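Local structure of TgTwinScan_2721 - E2 domain (Toxoplasma gondii, 2F4Z) at residues H75-F80 and L96-P101; G92-D97 and M111-K116. The protein is probably an E2 ubiquitin-conjugating enzyme, carrying activated ubiquitin as a thioester on a cysteine before it passes to a substrate. One frame throughout, in Å; residues are numbered along the deposited sequence.

Contact 1 of 2, residues H75-F80 and L96-P101; sequences HRWRGF and LDIVIP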
ATOM      1  N   HIS A  75      13.275  15.532  -4.624  1.00 30.35           N
ATOM      2  CA  HIS A  75      12.731  15.677  -3.250  1.00 29.15           C
ATOM      3  C   HIS A  75      11.683  16.778  -3.154  1.00 28.13           C
ATOM      4  O   HIS A  75      11.166  17.058  -2.068  1.00 27.62           O
ATOM      5  CB  HIS A  75      13.859  15.928  -2.246  1.00 29.98           C
ATOM      6  CG  HIS A  75      14.615  14.686  -1.917  1.00 32.78           C
ATOM      7  ND1 HIS A  75      15.697  14.264  -2.647  1.00 34.97           N
ATOM      8  CD2 HIS A  75      14.379  13.716  -0.998  1.00 35.24           C
ATOM      9  CE1 HIS A  75      16.123  13.107  -2.174  1.00 36.00           C
ATOM     10  NE2 HIS A  75      15.351  12.756  -1.166  1.00 34.96           N
ATOM     11  N   ARG A  76      11.372  17.414  -4.282  1.00 25.53           N
ATOM     12  CA  ARG A  76      10.313  18.408  -4.299  1.00 27.28           C
ATOM     13  C   ARG A  76       9.392  18.110  -5.479  1.00 27.19           C
ATOM     14  O   ARG A  76       9.825  18.090  -6.646  1.00 28.24           O
ATOM     15  CB  ARG A  76      10.918  19.823  -4.354  1.00 28.21           C
ATOM     16  CG  ARG A  76       9.862  20.927  -4.218  1.00 32.50           C
ATOM     17  CD  ARG A  76       9.180  20.865  -2.818  1.00 38.14           C
ATOM     18  NE  ARG A  76       8.340  22.026  -2.573  1.00 42.19           N
ATOM     19  CZ  ARG A  76       8.749  23.139  -1.976  1.00 44.52           C
ATOM     20  NH1 ARG A  76       7.883  24.131  -1.808  1.00 49.08           N
ATOM     21  NH2 ARG A  76      10.005  23.269  -1.551  1.00 42.05           N
ATOM     22  N   TRP A  77       8.151  17.768  -5.186  1.00 26.48           N
ATOM     23  CA  TRP A  77       7.213  17.385  -6.248  1.00 25.62           C
ATOM     24  C   TRP A  77       5.961  18.230  -6.167  1.00 26.13           C
ATOM     25  O   TRP A  77       5.629  18.841  -5.126  1.00 26.87           O
ATOM     26  CB  TRP A  77       6.731  15.924  -6.105  1.00 25.46           C
ATOM     27  CG  TRP A  77       7.688  14.756  -6.317  1.00 24.84           C
ATOM     28  CD1 TRP A  77       9.061  14.775  -6.306  1.00 24.59           C
ATOM     29  CD2 TRP A  77       7.309  13.386  -6.473  1.00 25.36           C
ATOM     30  NE1 TRP A  77       9.560  13.498  -6.459  1.00 24.43           N
ATOM     31  CE2 TRP A  77       8.504  12.625  -6.569  1.00 27.20           C
ATOM     32  CE3 TRP A  77       6.073  12.725  -6.545  1.00 27.04           C
ATOM     33  CZ2 TRP A  77       8.499  11.219  -6.721  1.00 25.37           C
ATOM     34  CZ3 TRP A  77       6.068  11.326  -6.712  1.00 26.70           C
ATOM     35  CH2 TRP A  77       7.275  10.594  -6.813  1.00 26.50           C
ATOM     36  N   ARG A  78       5.227  18.193  -7.253  1.00 25.99           N
ATOM     37  CA  ARG A  78       3.901  18.751  -7.347  1.00 28.42           C
ATOM     38  C   ARG A  78       2.971  17.564  -7.616  1.00 27.49           C
ATOM     39  O   ARG A  78       3.317  16.717  -8.454  1.00 28.11           O
ATOM     40  CB  ARG A  78       3.893  19.679  -8.532  1.00 28.93           C
ATOM     41  CG  ARG A  78       2.896  20.715  -8.494  1.00 35.94           C
ATOM     42  CD  ARG A  78       3.037  21.505  -9.821  1.00 46.45           C
ATOM     43  NE  ARG A  78       4.256  22.321  -9.876  1.00 52.92           N
ATOM     44  CZ  ARG A  78       4.391  23.486  -9.240  1.00 57.17           C
ATOM     45  NH1 ARG A  78       3.375  23.952  -8.486  1.00 59.66           N
ATOM     46  NH2 ARG A  78       5.527  24.182  -9.354  1.00 55.47           N
ATOM     47  N   GLY A  79       1.889  17.440  -6.831  1.00 25.83           N
ATOM     48  CA  GLY A  79       0.885  16.398  -7.017  1.00 25.20           C
ATOM     49  C   GLY A  79      -0.350  17.024  -7.664  1.00 25.50           C
ATOM     50  O   GLY A  79      -0.586  18.215  -7.504  1.00 24.27           O
ATOM     51  N   PHE A  80      -1.090  16.219  -8.434  1.00 25.98           N
ATOM     52  CA  PHE A  80      -2.298  16.650  -9.143  1.00 26.60           C
ATOM     53  C   PHE A  80      -3.328  15.626  -8.867  1.00 26.73           C
ATOM     54  O   PHE A  80      -3.048  14.441  -8.966  1.00 27.01           O
ATOM     55  CB  PHE A  80      -2.084  16.730 -10.668  1.00 27.76           C
ATOM     56  CG  PHE A  80      -1.005  17.687 -11.023  1.00 29.65           C
ATOM     57  CD1 PHE A  80       0.275  17.239 -11.336  1.00 27.97           C
ATOM     58  CD2 PHE A  80      -1.231  19.048 -10.900  1.00 30.13           C
ATOM     59  CE1 PHE A  80       1.260  18.151 -11.587  1.00 26.54           C
ATOM     60  CE2 PHE A  80      -0.240  19.938 -11.124  1.00 28.98           C
ATOM     61  CZ  PHE A  80       0.995  19.490 -11.491  1.00 30.38           C
ATOM     62  N   LEU A  96      -1.048  19.939  -5.421  1.00 25.00           N
ATOM     63  CA  LEU A  96      -0.452  19.770  -4.116  1.00 26.87           C
ATOM     64  C   LEU A  96       1.047  20.080  -4.150  1.00 25.92           C
ATOM     65  O   LEU A  96       1.731  19.816  -5.121  1.00 26.06           O
ATOM     66  CB  LEU A  96      -0.625  18.332  -3.607  1.00 25.79           C
ATOM     67  CG  LEU A  96      -1.954  17.638  -3.280  1.00 31.33           C
ATOM     68  CD1 LEU A  96      -2.330  17.706  -1.804  1.00 34.59           C
ATOM     69  CD2 LEU A  96      -3.142  17.901  -4.163  1.00 31.36           C
ATOM     70  N   ASP A  97       1.541  20.635  -3.081  1.00 24.63           N
ATOM     71  CA  ASP A  97       2.978  20.716  -2.905  1.00 25.66           C
ATOM     72  C   ASP A  97       3.450  19.475  -2.086  1.00 24.34           C
ATOM     73  O   ASP A  97       2.779  19.082  -1.169  1.00 23.55           O
ATOM     74  CB  ASP A  97       3.315  22.049  -2.201  1.00 25.36           C
ATOM     75  CG  ASP A  97       4.785  22.187  -1.927  1.00 31.10           C
ATOM     76  OD1 ASP A  97       5.627  21.913  -2.821  1.00 33.76           O
ATOM     77  OD2 ASP A  97       5.109  22.515  -0.775  1.00 43.13           O
ATOM     78  N   ILE A  98       4.583  18.857  -2.451  1.00 23.98           N
ATOM     79  CA  ILE A  98       5.057  17.601  -1.866  1.00 22.92           C
ATOM     80  C   ILE A  98       6.536  17.791  -1.555  1.00 25.22           C
ATOM     81  O   ILE A  98       7.376  18.002  -2.465  1.00 25.64           O
ATOM     82  CB  ILE A  98       4.831  16.341  -2.769  1.00 22.17           C
ATOM     83  CG1 ILE A  98       3.342  16.175  -3.175  1.00 23.89           C
ATOM     84  CG2 ILE A  98       5.392  14.993  -2.089  1.00 20.97           C
ATOM     85  CD1 ILE A  98       3.133  15.154  -4.356  1.00 21.72           C
ATOM     86  N   VAL A  99       6.856  17.737  -0.275  1.00 24.42           N
ATOM     87  CA  VAL A  99       8.230  17.839   0.191  1.00 25.16           C
ATOM     88  C   VAL A  99       8.593  16.447   0.664  1.00 26.07           C
ATOM     89  O   VAL A  99       7.949  15.882   1.577  1.00 26.60           O
ATOM     90  CB  VAL A  99       8.342  18.844   1.336  1.00 26.01           C
ATOM     91  CG1 VAL A  99       9.777  18.891   1.918  1.00 27.32           C
ATOM     92  CG2 VAL A  99       7.900  20.246   0.835  1.00 26.03           C
ATOM     93  N   ILE A 100       9.595  15.869   0.038  1.00 26.18           N
ATOM     94  CA  ILE A 100       9.989  14.520   0.386  1.00 28.03           C
ATOM     95  C   ILE A 100      11.185  14.635   1.321  1.00 28.99           C
ATOM     96  O   ILE A 100      12.193  15.136   0.891  1.00 29.68           O
ATOM     97  CB  ILE A 100      10.319  13.678  -0.896  1.00 27.52           C
ATOM     98  CG1 ILE A 100       9.008  13.563  -1.711  1.00 26.89           C
ATOM     99  CG2 ILE A 100      10.946  12.340  -0.482  1.00 25.36           C
ATOM    100  CD1 ILE A 100       9.141  13.216  -3.105  1.00 32.20           C
ATOM    101  N   PRO A 101      11.063  14.163   2.593  1.00 30.18           N
ATOM    102  CA  PRO A 101      12.164  14.337   3.547  1.00 31.62           C
ATOM    103  C   PRO A 101      13.416  13.465   3.235  1.00 32.11           C
ATOM    104  O   PRO A 101      13.303  12.484   2.495  1.00 32.10           O
ATOM    105  CB  PRO A 101      11.502  13.944   4.882  1.00 30.88           C
ATOM    106  CG  PRO A 101      10.517  12.887   4.452  1.00 31.30           C
ATOM    107  CD  PRO A 101       9.930  13.449   3.217  1.00 28.70           C
TER
HETATM  108  O   HOH W   1       5.798  21.687  -5.337  1.00 34.89           O

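Contact 2 of 2, residues G92-D97 and M111-K116; sequences GHFTLD and MKFVTK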
ATOM      1  N   GLY A  92     -12.876  19.545 -10.808  1.00 32.79           N
ATOM      2  CA  GLY A  92     -11.761  20.384 -10.324  1.00 31.32           C
ATOM      3  C   GLY A  92     -10.441  19.651 -10.553  1.00 30.21           C
ATOM      4  O   GLY A  92     -10.411  18.407 -10.597  1.00 30.20           O
ATOM      5  N   HIS A  93      -9.378  20.430 -10.636  1.00 28.99           N
ATOM      6  CA  HIS A  93      -8.010  19.943 -10.737  1.00 30.54           C
ATOM      7  C   HIS A  93      -7.215  20.571  -9.638  1.00 27.82           C
ATOM      8  O   HIS A  93      -7.059  21.749  -9.646  1.00 28.22           O
ATOM      9  CB  HIS A  93      -7.400  20.330 -12.128  1.00 32.14           C
ATOM     10  CG  HIS A  93      -8.127  19.683 -13.264  1.00 39.82           C
ATOM     11  ND1 HIS A  93      -8.123  18.307 -13.455  1.00 45.87           N
ATOM     12  CD2 HIS A  93      -8.990  20.197 -14.189  1.00 47.21           C
ATOM     13  CE1 HIS A  93      -8.909  18.012 -14.481  1.00 50.64           C
ATOM     14  NE2 HIS A  93      -9.442  19.137 -14.949  1.00 49.36           N
ATOM     15  N   PHE A  94      -6.686  19.764  -8.717  1.00 26.72           N
ATOM     16  CA  PHE A  94      -6.095  20.288  -7.462  1.00 25.98           C
ATOM     17  C   PHE A  94      -4.633  19.976  -7.481  1.00 25.43           C
ATOM     18  O   PHE A  94      -4.249  18.832  -7.802  1.00 28.23           O
ATOM     19  CB  PHE A  94      -6.810  19.691  -6.230  1.00 24.60           C
ATOM     20  CG  PHE A  94      -8.280  20.022  -6.189  1.00 25.60           C
ATOM     21  CD1 PHE A  94      -9.216  19.161  -6.769  1.00 24.26           C
ATOM     22  CD2 PHE A  94      -8.711  21.248  -5.676  1.00 23.77           C
ATOM     23  CE1 PHE A  94     -10.573  19.474  -6.763  1.00 23.39           C
ATOM     24  CE2 PHE A  94     -10.077  21.573  -5.695  1.00 24.24           C
ATOM     25  CZ  PHE A  94     -10.997  20.667  -6.240  1.00 22.13           C
ATOM     26  N   THR A  95      -3.840  20.994  -7.220  1.00 24.25           N
ATOM     27  CA  THR A  95      -2.404  20.925  -7.154  1.00 24.99           C
ATOM     28  C   THR A  95      -2.004  20.831  -5.708  1.00 25.67           C
ATOM     29  O   THR A  95      -2.575  21.528  -4.875  1.00 25.17           O
ATOM     30  CB  THR A  95      -1.811  22.222  -7.782  1.00 26.25           C
ATOM     31  OG1 THR A  95      -2.191  22.238  -9.169  1.00 28.98           O
ATOM     32  CG2 THR A  95      -0.259  22.313  -7.659  1.00 25.64           C
ATOM     33  N   LEU A  96      -1.048  19.939  -5.421  1.00 25.00           N
ATOM     34  CA  LEU A  96      -0.452  19.770  -4.116  1.00 26.87           C
ATOM     35  C   LEU A  96       1.047  20.080  -4.150  1.00 25.92           C
ATOM     36  O   LEU A  96       1.731  19.816  -5.121  1.00 26.06           O
ATOM     37  CB  LEU A  96      -0.625  18.332  -3.607  1.00 25.79           C
ATOM     38  CG  LEU A  96      -1.954  17.638  -3.280  1.00 31.33           C
ATOM     39  CD1 LEU A  96      -2.330  17.706  -1.804  1.00 34.59           C
ATOM     40  CD2 LEU A  96      -3.142  17.901  -4.163  1.00 31.36           C
ATOM     41  N   ASP A  97       1.541  20.635  -3.081  1.00 24.63           N
ATOM     42  CA  ASP A  97       2.978  20.716  -2.905  1.00 25.66           C
ATOM     43  C   ASP A  97       3.450  19.475  -2.086  1.00 24.34           C
ATOM     44  O   ASP A  97       2.779  19.082  -1.169  1.00 23.55           O
ATOM     45  CB  ASP A  97       3.315  22.049  -2.201  1.00 25.36           C
ATOM     46  CG  ASP A  97       4.785  22.187  -1.927  1.00 31.10           C
ATOM     47  OD1 ASP A  97       5.627  21.913  -2.821  1.00 33.76           O
ATOM     48  OD2 ASP A  97       5.109  22.515  -0.775  1.00 43.13           O
ATOM     49  N   MET A 111       2.647  16.971   2.547  1.00 24.26           N
ATOM     50  CA  MET A 111       1.772  17.370   1.454  1.00 25.18           C
ATOM     51  C   MET A 111       0.830  18.424   1.948  1.00 25.67           C
ATOM     52  O   MET A 111       0.390  18.386   3.111  1.00 25.66           O
ATOM     53  CB  MET A 111       1.003  16.158   0.946  1.00 25.06           C
ATOM     54  CG  MET A 111       1.925  15.069   0.381  1.00 25.37           C
ATOM     55  SD  MET A 111       0.910  13.930  -0.530  1.00 28.12           S
ATOM     56  CE  MET A 111       2.062  12.691  -1.099  1.00 25.02           C
ATOM     57  N   LYS A 112       0.566  19.403   1.100  1.00 26.31           N
ATOM     58  CA  LYS A 112      -0.498  20.403   1.365  1.00 26.60           C
ATOM     59  C   LYS A 112      -1.103  20.844   0.038  1.00 26.61           C
ATOM     60  O   LYS A 112      -0.447  20.732  -0.989  1.00 24.48           O
ATOM     61  CB  LYS A 112       0.054  21.627   2.095  1.00 26.96           C
ATOM     62  CG  LYS A 112       1.097  22.374   1.305  1.00 31.13           C
ATOM     63  CD  LYS A 112       1.577  23.555   2.068  1.00 39.58           C
ATOM     64  CE  LYS A 112       2.805  24.114   1.335  1.00 45.32           C
ATOM     65  NZ  LYS A 112       3.192  25.476   1.802  1.00 48.57           N
ATOM     66  N   PHE A 113      -2.362  21.304   0.055  1.00 26.31           N
ATOM     67  CA  PHE A 113      -2.965  21.859  -1.144  1.00 25.84           C
ATOM     68  C   PHE A 113      -2.349  23.197  -1.479  1.00 26.62           C
ATOM     69  O   PHE A 113      -2.123  24.053  -0.586  1.00 26.60           O
ATOM     70  CB  PHE A 113      -4.485  21.961  -1.011  1.00 24.81           C
ATOM     71  CG  PHE A 113      -5.208  20.630  -1.244  1.00 25.77           C
ATOM     72  CD1 PHE A 113      -5.116  19.587  -0.313  1.00 22.26           C
ATOM     73  CD2 PHE A 113      -6.008  20.455  -2.371  1.00 21.33           C
ATOM     74  CE1 PHE A 113      -5.793  18.350  -0.564  1.00 25.94           C
ATOM     75  CE2 PHE A 113      -6.693  19.294  -2.607  1.00 21.82           C
ATOM     76  CZ  PHE A 113      -6.612  18.225  -1.687  1.00 22.48           C
ATOM     77  N   VAL A 114      -2.005  23.364  -2.746  1.00 25.91           N
ATOM     78  CA  VAL A 114      -1.681  24.708  -3.277  1.00 26.70           C
ATOM     79  C   VAL A 114      -2.993  25.346  -3.768  1.00 27.07           C
ATOM     80  O   VAL A 114      -3.283  26.469  -3.386  1.00 27.56           O
ATOM     81  CB  VAL A 114      -0.643  24.612  -4.405  1.00 27.05           C
ATOM     82  CG1 VAL A 114      -0.512  25.954  -5.174  1.00 28.33           C
ATOM     83  CG2 VAL A 114       0.681  24.122  -3.805  1.00 27.88           C
ATOM     84  N   THR A 115      -3.789  24.620  -4.568  1.00 26.80           N
ATOM     85  CA  THR A 115      -5.125  25.074  -5.013  1.00 27.03           C
ATOM     86  C   THR A 115      -6.056  25.325  -3.797  1.00 28.28           C
ATOM     87  O   THR A 115      -6.182  24.450  -2.920  1.00 27.74           O
ATOM     88  CB  THR A 115      -5.800  24.006  -5.849  1.00 27.22           C
ATOM     89  OG1 THR A 115      -4.950  23.602  -6.941  1.00 27.45           O
ATOM     90  CG2 THR A 115      -7.176  24.479  -6.372  1.00 25.02           C
ATOM     91  N   LYS A 116      -6.679  26.516  -3.723  1.00 27.77           N
ATOM     92  CA  LYS A 116      -7.727  26.801  -2.703  1.00 27.06           C
ATOM     93  C   LYS A 116      -8.878  25.812  -2.793  1.00 26.91           C
ATOM     94  O   LYS A 116      -9.431  25.512  -3.880  1.00 25.46           O
ATOM     95  CB  LYS A 116      -8.242  28.265  -2.810  1.00 28.61           C
ATOM     96  CG  LYS A 116      -7.283  29.382  -2.369  1.00 29.46           C
ATOM     97  CD  LYS A 116      -6.909  29.187  -0.862  1.00 39.61           C
ATOM     98  CE  LYS A 116      -6.319  30.424  -0.123  1.00 39.80           C
ATOM     99  NZ  LYS A 116      -5.028  31.004  -0.695  1.00 43.65           N
TER

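Contact 1 of 2, residues H75-F80 and L96-P101
Trp77 and Ile98 form one rung of an antiparallel beta ladder between the two central strands, 77-82 and 93-99, which make a beta hairpin in the four-stranded sheet of the E2 fold. Two hydrogen-bonded pairs carry the ladder. Trp77 N gives a nearly straight bond to Ile98 O (2.8 Å), answered by a more bent one from Ile98 N to Trp77 O, and Gly79 and Leu96 exchange N-H and C=O in the same way. Past the regular strand, Ile100 N reaches His75 O at 2.9 Å, so the pairing runs on to where the chain turns its corner at 75 and 76.

The two faces differ in character. On the one with Trp77, Ile98 and Leu96, Ile100 lays its CD1 over the indole of Trp77, 3.5 Å from the centroid of the five-membered ring, a CH-pi contact almost on the ring normal. The indole NE1 is bonded to Ile74 O, which ties down the rim of the ring. Ile98 turns CD1 towards the backbone of Gly79, 3.6 Å from Gly79 N. Ile144 and Leu148 of helix 144-156 touch this apolar layer.

On the other face Arg76 swings CG away from its own amide nitrogen (chi1 -174°), then bends at chi2 to bring NE onto Asp97 OD1 at 2.7 Å. The carboxylate uses its syn lone pair and OD1 lies close to the guanidinium plane, although the two groups are turned 52° apart; NH1 adds a weak second bond. Val99 CG2 sits over one face of the guanidinium. A water donates to Trp77 O. The salt bridge from Arg76 NE would be expected to favour the ionised carboxylate of Asp97, so a charged cross-strand pair lies on one face and apolar side chains on the other.

Contact 2 of 2, residues G92-D97 and M111-K116
Met111 CA approaches Asp97 O at 3.3 Å, a CA-H...O contact within the pairing of strand 110-113, outermost in this chain's sheet, with strand 93-99, a beta hairpin of the E2 fold. Lys112 and Asp97 follow as a hydrogen-bonded pair: Asp97 N reaches Lys112 O at 2.9 Å, the donor nearly in line with the carbonyl, and Lys112 N returns a longer bond. Their side chains run side by side, with Lys112 CE against Asp97 OD2; NZ stays beyond salt-bridge range, and the carboxylate has its salt bridge with Arg76.

Phe113 turns its ring to the side where Ile151 of helix 144-156 lies. Leu96 CD1 rests over one face of that ring, 4.0 Å from its centroid, while Phe94 CB comes up to Phe113 CE2 at 3.6 Å.

Val114 lies past the end of the strand, yet Val114 N still bonds to Thr95 O at 2.9 Å; Val114 CG2 packs on Asp97 CB. Thr115 N adds a weak bond to the same carbonyl, which therefore takes two consecutive N-H groups.

Thr115 then lets a side chain replace a backbone acceptor. Its CG2, anti to the backbone N, lies against Phe94 CD2, while Thr115 OG1, beside that N at chi1 -54°, accepts a bond from Thr95 N at 2.8 Å, nearly straight with an N-H...O angle of 173°.

The centres of contact 1 and contact 2 lie about 10 Å apart in one antiparallel sheet, and strand 93-99 serves both, pairing with strand 77-82 along one edge and with strand 110-113 along the other. Segment 75-80 comes first in the chain, then the overlapping 92-97 and 96-101, then 111-116, so consecutive hairpins build the sheet as a meander. Leu96 and Asp97 belong to both contacts. Direct packing also joins them: Arg78 CG meets Thr95 CG2 at 3.6 Å, and Ile98 CG1 meets Met111 CG at 4.0 Å. Helix 144-156 touches side chains of both contacts, making this shared sheet-helix packing part of the E2 core.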